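Alpha-Amylase (Thermotoga maritima, PDB 2B5D) belongs to glycosyl hydrolase family 57, whose members are carbohydrate-active enzymes built on a parallel beta/alpha barrel, here followed by a largely helical C-terminal region. Local coordinates at residues 159-164 with 523-528; 77-82 with 112-117. All coordinates share one frame; numbering follows the deposited sequence.

Interaction 1: residues 159-164 with 523-528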
# COMPACT_ATOMS: atom_id res chain seq x y z
N VAL A 159 32.90 -5.16 11.36
CA VAL A 159 32.80 -6.37 12.18
C VAL A 159 33.42 -6.24 13.57
O VAL A 159 32.76 -6.51 14.58
CB VAL A 159 33.35 -7.57 11.44
CG1 VAL A 159 33.35 -8.84 12.35
CG2 VAL A 159 32.56 -7.83 10.13
N ASN A 160 34.70 -5.81 13.62
CA ASN A 160 35.46 -5.76 14.87
C ASN A 160 34.91 -4.63 15.75
O ASN A 160 34.85 -4.74 16.99
CB ASN A 160 36.98 -5.65 14.50
CG ASN A 160 37.94 -5.71 15.74
OD1 ASN A 160 37.58 -6.18 16.80
ND2 ASN A 160 39.15 -5.18 15.57
N ALA A 161 34.50 -3.52 15.13
CA ALA A 161 33.83 -2.41 15.82
C ALA A 161 32.49 -2.83 16.37
O ALA A 161 32.15 -2.51 17.56
CB ALA A 161 33.64 -1.23 14.87
N GLN A 162 31.69 -3.54 15.56
CA GLN A 162 30.53 -4.25 16.17
C GLN A 162 30.86 -4.99 17.44
O GLN A 162 30.18 -4.82 18.47
CB GLN A 162 29.84 -5.20 15.19
CG GLN A 162 28.90 -4.50 14.22
CD GLN A 162 27.53 -4.20 14.81
OE1 GLN A 162 27.01 -4.97 15.65
NE2 GLN A 162 26.90 -3.08 14.33
N ILE A 163 31.92 -5.80 17.42
CA ILE A 163 32.33 -6.55 18.66
C ILE A 163 32.78 -5.66 19.80
O ILE A 163 32.28 -5.80 20.94
CB ILE A 163 33.49 -7.57 18.34
CG1 ILE A 163 32.93 -8.70 17.45
CG2 ILE A 163 34.11 -8.11 19.62
CD1 ILE A 163 33.89 -9.17 16.42
N THR A 164 33.76 -4.75 19.51
CA THR A 164 34.30 -3.90 20.56
C THR A 164 33.31 -3.02 21.21
O THR A 164 33.36 -2.80 22.45
CB THR A 164 35.46 -2.95 20.01
OG1 THR A 164 36.51 -3.76 19.47
CG2 THR A 164 35.99 -2.09 21.08
N MET A 523 36.70 2.84 14.25
CA MET A 523 36.66 2.48 12.80
C MET A 523 37.97 2.71 12.09
O MET A 523 38.14 2.36 10.91
CB MET A 523 35.55 3.23 12.07
CG MET A 523 34.12 2.84 12.55
SD MET A 523 33.74 1.11 12.14
CE MET A 523 33.77 1.05 10.32
N ALA A 524 38.91 3.31 12.80
CA ALA A 524 40.20 3.58 12.15
C ALA A 524 41.28 2.51 12.48
O ALA A 524 42.42 2.64 12.01
CB ALA A 524 40.69 5.00 12.51
N ARG A 525 40.93 1.50 13.30
CA ARG A 525 41.90 0.48 13.74
C ARG A 525 42.32 -0.45 12.64
O ARG A 525 41.63 -0.55 11.63
CB ARG A 525 41.40 -0.34 14.89
CG ARG A 525 40.98 0.42 16.07
CD ARG A 525 39.66 -0.20 16.28
NE ARG A 525 39.54 -1.04 17.43
CZ ARG A 525 38.54 -1.92 17.63
NH1 ARG A 525 37.57 -2.15 16.73
NH2 ARG A 525 38.55 -2.57 18.77
N ASP A 526 43.47 -1.09 12.79
CA ASP A 526 43.89 -2.08 11.79
C ASP A 526 43.05 -3.35 11.87
O ASP A 526 42.34 -3.60 12.87
CB ASP A 526 45.39 -2.49 11.86
CG ASP A 526 45.93 -2.94 10.47
OD1 ASP A 526 45.25 -2.56 9.42
OD2 ASP A 526 46.99 -3.67 10.41
N VAL A 527 43.14 -4.11 10.79
CA VAL A 527 42.46 -5.36 10.68
C VAL A 527 43.44 -6.41 10.17
O VAL A 527 44.50 -6.06 9.67
CB VAL A 527 41.25 -5.25 9.68
CG1 VAL A 527 40.25 -4.23 10.22
CG2 VAL A 527 41.74 -4.95 8.21
N ILE A 528 43.10 -7.68 10.40
CA ILE A 528 43.29 -8.76 9.41
C ILE A 528 43.74 -10.12 9.98
O ILE A 528 43.08 -10.70 10.86
CB ILE A 528 44.05 -8.29 8.12
CG1 ILE A 528 43.33 -8.78 6.86
CG2 ILE A 528 45.51 -8.72 8.14
CD1 ILE A 528 43.76 -8.02 5.44
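A mixed polar and apolar contact, led by R525 and T164, pins the C-terminal tail to helix 156-174 of the barrel region. The two side chains reach toward each other tip to tip, and R525 NH2 donates to T164 OG1. The modelled separation of 2.5 Å is unusually short, so its exact length is doubtful. Threonine suits this place because its hydroxyl, beside the backbone N (chi1 -60°), can also donate to N160 O one turn back, with OG1 3.1 Å from that oxygen and above its carbonyl plane. N160 O takes the backbone N-H of T164 as well, and N199 gives the hydroxyl a further bond. The N160 side chain crosses R525 over one guanidinium face, its flat end 17° from that plane, while N160 O and A161 N lie at the guanidinium edge. Arginine suits the tail because it is long enough to span from the loop to the helix and carries N-H groups to offer there. Beside this polar patch, the bent chain of M523 brings SD to 3.6 Å from A161 CB, where the small alanine lets the sulfur come close to the helix. M523 also rests against I431 and S434 of helix 418-436, and V527 against Y195 of helix 192-198. The tail therefore touches helix 156-174 and both of these helices, joining the barrel region to the C-terminal helices.

Interaction 2: residues 77-82 with 112-117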
# COMPACT_ATOMS: atom_id res chain seq x y z
N HIS A 77 2.95 2.92 32.11
CA HIS A 77 2.27 1.81 31.43
C HIS A 77 1.79 0.76 32.44
O HIS A 77 0.70 0.22 32.33
CB HIS A 77 3.20 1.19 30.40
CG HIS A 77 2.80 -0.19 29.98
ND1 HIS A 77 2.03 -0.43 28.87
CD2 HIS A 77 3.08 -1.40 30.52
CE1 HIS A 77 1.84 -1.74 28.74
NE2 HIS A 77 2.47 -2.35 29.73
N MET A 78 2.61 0.48 33.43
CA MET A 78 2.24 -0.53 34.42
C MET A 78 1.04 -0.12 35.29
O MET A 78 0.22 -0.97 35.67
CB MET A 78 3.45 -0.96 35.25
CG MET A 78 4.35 -1.94 34.50
SD MET A 78 3.44 -3.36 33.75
CE MET A 78 3.12 -4.37 35.21
N GLU A 79 0.95 1.18 35.58
CA GLU A 79 -0.18 1.74 36.34
C GLU A 79 -1.48 1.75 35.53
O GLU A 79 -2.53 1.33 36.03
CB GLU A 79 0.16 3.13 36.86
CG GLU A 79 0.86 3.09 38.21
CD GLU A 79 1.80 4.28 38.39
OE1 GLU A 79 2.58 4.28 39.38
OE2 GLU A 79 1.76 5.21 37.54
N LYS A 80 -1.40 2.22 34.29
CA LYS A 80 -2.50 2.09 33.34
C LYS A 80 -3.03 0.65 33.35
O LYS A 80 -4.24 0.42 33.39
CB LYS A 80 -2.01 2.49 31.95
CG LYS A 80 -3.04 3.15 31.05
CD LYS A 80 -2.38 4.28 30.26
CE LYS A 80 -3.30 4.92 29.20
NZ LYS A 80 -3.30 4.19 27.89
N LEU A 81 -2.11 -0.31 33.36
CA LEU A 81 -2.45 -1.71 33.32
C LEU A 81 -3.05 -2.24 34.63
O LEU A 81 -3.99 -3.02 34.59
CB LEU A 81 -1.24 -2.55 32.86
CG LEU A 81 -1.38 -4.07 32.67
CD1 LEU A 81 -2.47 -4.46 31.64
CD2 LEU A 81 -0.03 -4.72 32.34
N ILE A 82 -2.50 -1.84 35.79
CA ILE A 82 -3.10 -2.18 37.11
C ILE A 82 -4.49 -1.53 37.32
O ILE A 82 -5.37 -2.10 38.00
CB ILE A 82 -2.20 -1.78 38.30
CG1 ILE A 82 -0.91 -2.60 38.30
CG2 ILE A 82 -2.98 -1.93 39.64
CD1 ILE A 82 0.22 -2.01 39.17
N LYS A 112 2.85 -6.93 41.85
CA LYS A 112 4.14 -7.58 42.12
C LYS A 112 5.26 -7.17 41.17
O LYS A 112 6.36 -6.82 41.60
CB LYS A 112 3.98 -9.10 42.10
CG LYS A 112 4.04 -9.77 43.47
CD LYS A 112 5.50 -10.10 43.87
CE LYS A 112 6.27 -8.85 44.41
NZ LYS A 112 7.73 -9.13 44.69
N ILE A 113 4.96 -7.20 39.87
CA ILE A 113 5.92 -6.85 38.82
C ILE A 113 6.42 -5.41 38.94
O ILE A 113 7.62 -5.18 38.98
CB ILE A 113 5.36 -7.19 37.42
CG1 ILE A 113 5.54 -8.69 37.17
CG2 ILE A 113 6.03 -6.38 36.29
CD1 ILE A 113 4.56 -9.25 36.21
N LEU A 114 5.49 -4.45 39.02
CA LEU A 114 5.82 -3.02 39.10
C LEU A 114 6.60 -2.72 40.38
O LEU A 114 7.44 -1.82 40.40
CB LEU A 114 4.56 -2.16 39.07
CG LEU A 114 4.54 -0.81 38.36
CD1 LEU A 114 3.36 0.01 38.88
CD2 LEU A 114 5.84 -0.00 38.46
N ASN A 115 6.30 -3.51 41.41
CA ASN A 115 6.98 -3.46 42.70
C ASN A 115 8.42 -3.95 42.66
O ASN A 115 9.28 -3.39 43.34
CB ASN A 115 6.24 -4.33 43.69
CG ASN A 115 6.10 -3.66 45.02
OD1 ASN A 115 5.15 -2.90 45.23
ND2 ASN A 115 7.05 -3.92 45.93
N VAL A 116 8.68 -5.01 41.89
CA VAL A 116 10.05 -5.46 41.63
C VAL A 116 10.80 -4.38 40.87
O VAL A 116 11.94 -4.06 41.19
CB VAL A 116 10.10 -6.80 40.86
CG1 VAL A 116 11.51 -7.09 40.33
CG2 VAL A 116 9.61 -7.96 41.76
N PHE A 117 10.15 -3.80 39.87
CA PHE A 117 10.72 -2.74 39.07
C PHE A 117 11.14 -1.56 39.94
O PHE A 117 12.18 -0.93 39.70
CB PHE A 117 9.71 -2.29 38.03
CG PHE A 117 10.24 -1.30 37.05
CD1 PHE A 117 9.98 0.05 37.19
CD2 PHE A 117 10.96 -1.73 35.94
CE1 PHE A 117 10.44 0.97 36.26
CE2 PHE A 117 11.44 -0.81 35.01
CZ PHE A 117 11.18 0.54 35.17
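M78 and L114 meet at the centre of this contact, their side chains sliding past each other in opposite directions between two helices. The closest pair is M78 CB with L114 CG at 3.3 Å, tighter than normal carbon packing, so the exact distance and the placement of the leucine are doubtful. L114 CD1 also lies 3.8 Å from M78 CB. Leucine suits the position because its branched end can touch several neighbours: CD1 meets I82 CD1 at 3.7 Å and the aliphatic CG of E79 at 4.0 Å. Methionine brings flexibility instead. Its chain bends at chi2 and chi3, and CE comes to 3.7 Å from I113 CG2, with the two side chains crossing at about a right angle. E79 contributes only its hydrocarbon part here; its carboxylate forms a salt bridge with R118, so a charged residue can border the apolar patch while its acid group is paired.

Beyond this first shell, F110 touches both M78 and I82, extending the apolar layer along helix 97-119. Helix 27-47 adds a third wall, with T35 against M78 and I39 against I113, while Y74 also packs on I113. The two helix segments approach to 10.4 Å between axes and run at 159° to one another, almost antiparallel. No hydrogen bond links them. Helices 68-91 and 97-119 follow each other with only a short connection between, and this arrangement is that of an antiparallel helical hairpin held together by interlocking aliphatic side chains.

The two contacts lie on opposite sides of the chain's centre, with their own centres 41 Å apart and nearest atoms about 25 Å apart, and they do not touch. In sequence, interaction 2 is complete before interaction 1 begins. Its hairpin falls between strands 53-57 and 137-142, which are parallel neighbours in the sheet. Helix 156-174, used by interaction 1, comes in the next connection, between strands 137-142 and 180-182. Strand 137-142 thus borders both connections. Interaction 2 is local, its segments 30 residues apart at their closest ends, whereas those of interaction 1 are 359 apart and tie the last residues back to the family 57 region.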